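Local coordinates for 402AA LONG hypothetical molybdopterin biosynthesis MOEA protein (Pyrococcus horikoshii, PDB 1UZ5), which probably catalyses the insertion of molybdate into adenylyl-molybdopterin, releasing AMP, the metal-loading step of molybdenum cofactor biosynthesis, at residues G81-G86 / M106-A111; E118-E121 / E126-I129. All blocks are in the same frame, centred on the assembly; numbering follows the deposited sequence.

Contact 1 of 2, residues G81-G86 / M106-A111; sequences GSVHAG and MLPGNA. With SO4 (sulfate ion), chain B.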
ATOM      1  N   GLY A  81      44.326  22.548   9.453  1.00 22.65           N
ATOM      2  CA  GLY A  81      43.404  22.683   8.340  1.00 22.38           C
ATOM      3  C   GLY A  81      41.964  22.693   8.798  1.00 24.79           C
ATOM      4  O   GLY A  81      41.686  22.823   9.994  1.00 17.54           O
ATOM      5  N   SER A  82      41.040  22.561   7.851  1.00 19.36           N
ATOM      6  CA  SER A  82      39.621  22.566   8.200  1.00 18.67           C
ATOM      7  C   SER A  82      38.799  21.766   7.202  1.00 24.43           C
ATOM      8  O   SER A  82      39.240  21.506   6.085  1.00 20.47           O
ATOM      9  CB  SER A  82      39.094  24.005   8.238  1.00 22.36           C
ATOM     10  OG  SER A  82      39.130  24.576   6.937  1.00 22.46           O
ATOM     11  N   VAL A  83      37.598  21.372   7.615  1.00 19.06           N
ATOM     12  CA  VAL A  83      36.715  20.628   6.735  1.00 17.82           C
ATOM     13  C   VAL A  83      35.317  21.192   6.884  1.00 22.05           C
ATOM     14  O   VAL A  83      34.789  21.286   7.995  1.00 20.39           O
ATOM     15  CB  VAL A  83      36.663  19.116   7.066  1.00 19.15           C
ATOM     16  CG1 VAL A  83      35.834  18.389   5.990  1.00 16.83           C
ATOM     17  CG2 VAL A  83      38.077  18.531   7.133  1.00 15.29           C
ATOM     18  N   HIS A  84      34.726  21.586   5.761  1.00 20.95           N
ATOM     19  CA  HIS A  84      33.379  22.128   5.779  1.00 23.94           C
ATOM     20  C   HIS A  84      32.431  21.268   4.956  1.00 20.91           C
ATOM     21  O   HIS A  84      32.854  20.387   4.213  1.00 21.39           O
ATOM     22  CB  HIS A  84      33.373  23.572   5.272  1.00 21.52           C
ATOM     23  CG  HIS A  84      33.955  24.549   6.246  1.00 29.42           C
ATOM     24  ND1 HIS A  84      35.313  24.705   6.422  1.00 31.71           N
ATOM     25  CD2 HIS A  84      33.361  25.382   7.132  1.00 32.94           C
ATOM     26  CE1 HIS A  84      35.531  25.594   7.376  1.00 34.49           C
ATOM     27  NE2 HIS A  84      34.362  26.019   7.825  1.00 34.35           N
ATOM     28  N   ALA A  85      31.142  21.537   5.108  1.00 27.94           N
ATOM     29  CA  ALA A  85      30.095  20.791   4.418  1.00 26.04           C
ATOM     30  C   ALA A  85      30.373  20.515   2.956  1.00 16.75           C
ATOM     31  O   ALA A  85      30.724  21.421   2.199  1.00 23.52           O
ATOM     32  CB  ALA A  85      28.765  21.532   4.549  1.00 39.74           C
ATOM     33  N   GLY A  86      30.211  19.253   2.566  1.00 24.15           N
ATOM     34  CA  GLY A  86      30.393  18.857   1.179  1.00 27.07           C
ATOM     35  C   GLY A  86      31.804  18.589   0.694  1.00 33.18           C
ATOM     36  O   GLY A  86      31.989  18.099  -0.420  1.00 24.04           O
ATOM     37  N   MET A 106      32.848  15.771   6.813  1.00 15.23           N
ATOM     38  CA  MET A 106      33.609  14.527   6.870  1.00 16.19           C
ATOM     39  C   MET A 106      34.933  14.664   7.631  1.00 24.29           C
ATOM     40  O   MET A 106      35.697  15.592   7.391  1.00 18.82           O
ATOM     41  CB  MET A 106      33.897  14.046   5.452  1.00 17.51           C
ATOM     42  CG  MET A 106      34.616  12.718   5.364  1.00 16.38           C
ATOM     43  SD  MET A 106      34.689  12.140   3.659  1.00 25.11           S
ATOM     44  CE  MET A 106      36.048  10.920   3.741  1.00 25.60           C
ATOM     45  N   LEU A 107      35.216  13.733   8.536  1.00 19.88           N
ATOM     46  CA  LEU A 107      36.471  13.810   9.282  1.00 20.37           C
ATOM     47  C   LEU A 107      37.666  13.561   8.386  1.00 16.36           C
ATOM     48  O   LEU A 107      37.632  12.704   7.508  1.00 23.28           O
ATOM     49  CB  LEU A 107      36.503  12.789  10.426  1.00 15.07           C
ATOM     50  CG  LEU A 107      35.837  13.174  11.754  1.00 30.40           C
ATOM     51  CD1 LEU A 107      34.360  13.486  11.559  1.00 25.84           C
ATOM     52  CD2 LEU A 107      36.016  12.024  12.736  1.00 32.56           C
ATOM     53  N   PRO A 108      38.754  14.308   8.608  1.00 21.18           N
ATOM     54  CA  PRO A 108      39.959  14.123   7.794  1.00 14.31           C
ATOM     55  C   PRO A 108      40.625  12.801   8.191  1.00 17.50           C
ATOM     56  O   PRO A 108      40.252  12.189   9.200  1.00 18.07           O
ATOM     57  CB  PRO A 108      40.800  15.347   8.146  1.00 20.81           C
ATOM     58  CG  PRO A 108      40.436  15.601   9.580  1.00 22.40           C
ATOM     59  CD  PRO A 108      38.938  15.366   9.619  1.00 18.21           C
ATOM     60  N   GLY A 109      41.594  12.356   7.400  1.00 14.93           N
ATOM     61  CA  GLY A 109      42.275  11.104   7.691  1.00 26.12           C
ATOM     62  C   GLY A 109      42.836  11.022   9.105  1.00 20.63           C
ATOM     63  O   GLY A 109      43.310  12.020   9.650  1.00 20.93           O
ATOM     64  N   ASN A 110      42.766   9.829   9.689  1.00 21.76           N
ATOM     65  CA  ASN A 110      43.251   9.540  11.047  1.00 26.33           C
ATOM     66  C   ASN A 110      42.435  10.132  12.190  1.00 25.87           C
ATOM     67  O   ASN A 110      42.650   9.770  13.347  1.00 30.79           O
ATOM     68  CB  ASN A 110      44.720   9.966  11.223  1.00 22.22           C
ATOM     69  CG  ASN A 110      45.651   9.231  10.287  1.00 24.13           C
ATOM     70  OD1 ASN A 110      45.412   8.079   9.951  1.00 26.70           O
ATOM     71  ND2 ASN A 110      46.724   9.893   9.868  1.00 28.01           N
ATOM     72  N   ALA A 111      41.511  11.041  11.899  1.00 23.21           N
ATOM     73  CA  ALA A 111      40.706  11.610  12.979  1.00 21.06           C
ATOM     74  C   ALA A 111      39.648  10.596  13.398  1.00 26.98           C
ATOM     75  O   ALA A 111      39.115   9.876  12.558  1.00 21.15           O
ATOM     76  CB  ALA A 111      40.036  12.906  12.529  1.00 17.91           C
TER
HETATM   77  S   SO4 B1403      29.552  24.921   6.604  1.00 62.31           S
HETATM   78  O1  SO4 B1403      29.905  25.544   8.064  1.00 69.78           O
HETATM   79  O2  SO4 B1403      28.123  24.679   6.638  1.00 71.30           O
HETATM   80  O3  SO4 B1403      29.908  25.753   5.664  1.00 69.91           O
HETATM   81  O4  SO4 B1403      30.240  23.659   6.609  1.00 46.12           O
HETATM   82  O   HOH W   1      32.771  17.433   4.337  1.00 19.28           O

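Contact 2 of 2, residues E118-E121 / E126-I129; sequences EDVE and EILI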
ATOM      1  N   GLU A 118      33.362  24.801  22.004  1.00 36.86           N
ATOM      2  CA  GLU A 118      33.397  25.381  23.341  1.00 45.70           C
ATOM      3  C   GLU A 118      34.241  24.639  24.374  1.00 44.82           C
ATOM      4  O   GLU A 118      34.533  25.194  25.430  1.00 43.53           O
ATOM      5  CB  GLU A 118      31.971  25.522  23.888  1.00 43.62           C
ATOM      6  CG  GLU A 118      30.948  26.047  22.884  1.00 67.23           C
ATOM      7  CD  GLU A 118      30.662  25.058  21.761  1.00 80.70           C
ATOM      8  OE1 GLU A 118      30.294  23.899  22.060  1.00 75.00           O
ATOM      9  OE2 GLU A 118      30.804  25.439  20.578  1.00 90.55           O
ATOM     10  N   ASP A 119      34.637  23.401  24.090  1.00 40.27           N
ATOM     11  CA  ASP A 119      35.424  22.646  25.060  1.00 34.27           C
ATOM     12  C   ASP A 119      36.935  22.738  24.898  1.00 40.65           C
ATOM     13  O   ASP A 119      37.674  21.942  25.475  1.00 48.46           O
ATOM     14  CB  ASP A 119      35.002  21.174  25.073  1.00 37.88           C
ATOM     15  CG  ASP A 119      33.569  20.984  25.529  1.00 48.47           C
ATOM     16  OD1 ASP A 119      33.169  21.644  26.510  1.00 57.07           O
ATOM     17  OD2 ASP A 119      32.843  20.171  24.918  1.00 53.72           O
ATOM     18  N   VAL A 120      37.403  23.701  24.114  1.00 36.32           N
ATOM     19  CA  VAL A 120      38.838  23.873  23.932  1.00 31.54           C
ATOM     20  C   VAL A 120      39.132  25.360  23.954  1.00 35.02           C
ATOM     21  O   VAL A 120      38.221  26.176  23.825  1.00 35.56           O
ATOM     22  CB  VAL A 120      39.335  23.301  22.576  1.00 40.23           C
ATOM     23  CG1 VAL A 120      38.779  21.902  22.362  1.00 34.25           C
ATOM     24  CG2 VAL A 120      38.938  24.230  21.436  1.00 27.56           C
ATOM     25  N   GLU A 121      40.401  25.710  24.123  1.00 35.58           N
ATOM     26  CA  GLU A 121      40.809  27.107  24.131  1.00 43.99           C
ATOM     27  C   GLU A 121      41.748  27.342  22.951  1.00 37.98           C
ATOM     28  O   GLU A 121      42.745  26.636  22.793  1.00 39.06           O
ATOM     29  CB  GLU A 121      41.509  27.458  25.452  1.00 49.84           C
ATOM     30  CG  GLU A 121      42.123  28.855  25.475  1.00 63.25           C
ATOM     31  CD  GLU A 121      42.546  29.295  26.866  1.00 70.70           C
ATOM     32  OE1 GLU A 121      41.655  29.499  27.718  1.00 76.26           O
ATOM     33  OE2 GLU A 121      43.763  29.434  27.109  1.00 67.77           O
ATOM     34  N   GLU A 126      46.533  27.160  17.525  1.00 32.65           N
ATOM     35  CA  GLU A 126      46.607  25.889  18.231  1.00 31.93           C
ATOM     36  C   GLU A 126      45.455  25.831  19.208  1.00 25.78           C
ATOM     37  O   GLU A 126      44.785  26.832  19.438  1.00 33.53           O
ATOM     38  CB  GLU A 126      47.928  25.769  18.995  1.00 34.09           C
ATOM     39  CG  GLU A 126      49.149  25.865  18.110  1.00 47.55           C
ATOM     40  CD  GLU A 126      50.358  25.214  18.733  1.00 58.00           C
ATOM     41  OE1 GLU A 126      50.307  23.989  18.970  1.00 66.11           O
ATOM     42  OE2 GLU A 126      51.356  25.921  18.988  1.00 73.76           O
ATOM     43  N   ILE A 127      45.209  24.658  19.776  1.00 25.76           N
ATOM     44  CA  ILE A 127      44.125  24.535  20.732  1.00 28.28           C
ATOM     45  C   ILE A 127      44.575  23.764  21.969  1.00 27.52           C
ATOM     46  O   ILE A 127      45.462  22.911  21.892  1.00 29.20           O
ATOM     47  CB  ILE A 127      42.893  23.827  20.108  1.00 27.49           C
ATOM     48  CG1 ILE A 127      43.267  22.420  19.645  1.00 26.42           C
ATOM     49  CG2 ILE A 127      42.369  24.639  18.931  1.00 38.05           C
ATOM     50  CD1 ILE A 127      42.068  21.604  19.139  1.00 27.66           C
ATOM     51  N   LEU A 128      43.964  24.081  23.106  1.00 28.78           N
ATOM     52  CA  LEU A 128      44.286  23.413  24.360  1.00 32.24           C
ATOM     53  C   LEU A 128      43.120  22.523  24.764  1.00 24.79           C
ATOM     54  O   LEU A 128      41.970  22.960  24.783  1.00 28.11           O
ATOM     55  CB  LEU A 128      44.562  24.439  25.464  1.00 35.05           C
ATOM     56  CG  LEU A 128      45.795  25.333  25.301  1.00 42.60           C
ATOM     57  CD1 LEU A 128      45.849  26.329  26.450  1.00 42.95           C
ATOM     58  CD2 LEU A 128      47.055  24.482  25.274  1.00 39.32           C
ATOM     59  N   ILE A 129      43.437  21.274  25.084  1.00 25.61           N
ATOM     60  CA  ILE A 129      42.445  20.285  25.480  1.00 33.97           C
ATOM     61  C   ILE A 129      42.706  19.898  26.933  1.00 35.74           C
ATOM     62  O   ILE A 129      43.822  19.519  27.289  1.00 31.50           O
ATOM     63  CB  ILE A 129      42.539  19.048  24.565  1.00 32.49           C
ATOM     64  CG1 ILE A 129      42.342  19.491  23.108  1.00 41.69           C
ATOM     65  CG2 ILE A 129      41.497  18.012  24.963  1.00 30.13           C
ATOM     66  CD1 ILE A 129      42.515  18.389  22.093  1.00 54.70           C
TER

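Contact 1 of 2, residues G81-G86 / M106-A111
A sulfate ion and the hydroxyl Ser82 OG both lie at the edge of the His84 imidazole, close to its plane, while the preceding Val83 makes the crossing to Met106 and Pro108. The ring edge meets the ion through CD2, 3.6 Å from sulfate O1. The setting is the mixed beta sheet of the MoeA N-terminal region: strand 75-83 ends here, and the loop leading from strand 97-101 to strand 113-116 passes alongside it. On the strand side nearly all of the contact is made by Val83. Its CG1 stands anti to the backbone N (chi1 -174°), which sets that methyl against the carbonyl of Met106, with CG1 3.1 Å from Met106 O, a tight fit. The other branch reaches the proline ring, Val83 CG2 lying 4.1 Å from Pro108 CD. With an alanine here both methyls would be gone, which would probably open a gap between the strand end and the Met106 carbonyl and remove an apolar partner of the Pro108 ring. Pro89 and Ile101 also pack on Val83, and Pro108 rests on Ala60 of strand 58-61. A water joins the two backbones, donating to His84 O at 3.0 Å and accepting from Met106 N at the same distance. From Pro108 to Ala111 the loop makes a type II beta turn, closed by Ala111 N to Pro108 O at 3.2 Å. The sulfate, probably from the crystallisation liquor, is also bound by Ser102 OG, and Ala85 N donates to its O4 at 2.8 Å with an almost straight N-H...O angle of 172°.

Contact 2 of 2, residues E118-E121 / E126-I129
Glu121 swings its CG anti to the backbone N (chi1 173°) and stays extended beyond it, while Leu128 holds CG anti to its carbonyl carbon (chi1 -66°); the two side chains therefore run side by side, pointing the same way, on one face of a beta hairpin. Their ends meet at Glu121 OE2 and Leu128 CD1, 3.8 Å apart. The backbones beneath form an antiparallel hydrogen-bonded pair. Glu121 N donates to Leu128 O at 3.2 Å, arriving in the carbonyl plane on a lone pair of that oxygen. The return bond, Leu128 N to Glu121 O, is shorter at 2.8 Å, its donor tilted slightly from the carbonyl plane. Glu121 O is approached a second time by Ile127 CA, a CA-H...O contact of 3.3 Å, and Leu128 O receives Val120 CA at 3.4 Å in a more bent contact. Val120 turns to the opposite face of the sheet, where its CG2 lies 4.2 Å from Ile127 CB. Tyr59 touches both of these residues and Ile115 packs on Val120, so this face looks inward, onto strands 58-61 and 113-116. Ile127 and Ile129 bond through their backbones to strand 75-83 on the far side. The chemistry implies a division of labour: peptide groups fix the register, apolar branches fill the inner face, and on the outer face the Glu121 carboxylate meets a Leu128 methyl, which is likely to add little to the peptide bonds.

In the fold
Both contacts reach one mixed sheet in the MoeA N-terminal region, which contains all four segments. Along the chain they come in series: contact 1 closes before contact 2 opens. Their centres are 18 Å apart and their nearest atoms about 9 Å, so they do not touch. The connection runs through the sheet, because strand 75-83, whose end supplies residues 81-83, is the neighbour of strand 126-129, with 120-123 outermost beyond it. Centres 42 and 53 Å from the chain centre place both in an outlying part of an elongated molecule, one joining a connecting loop to the sheet and the other building its edge.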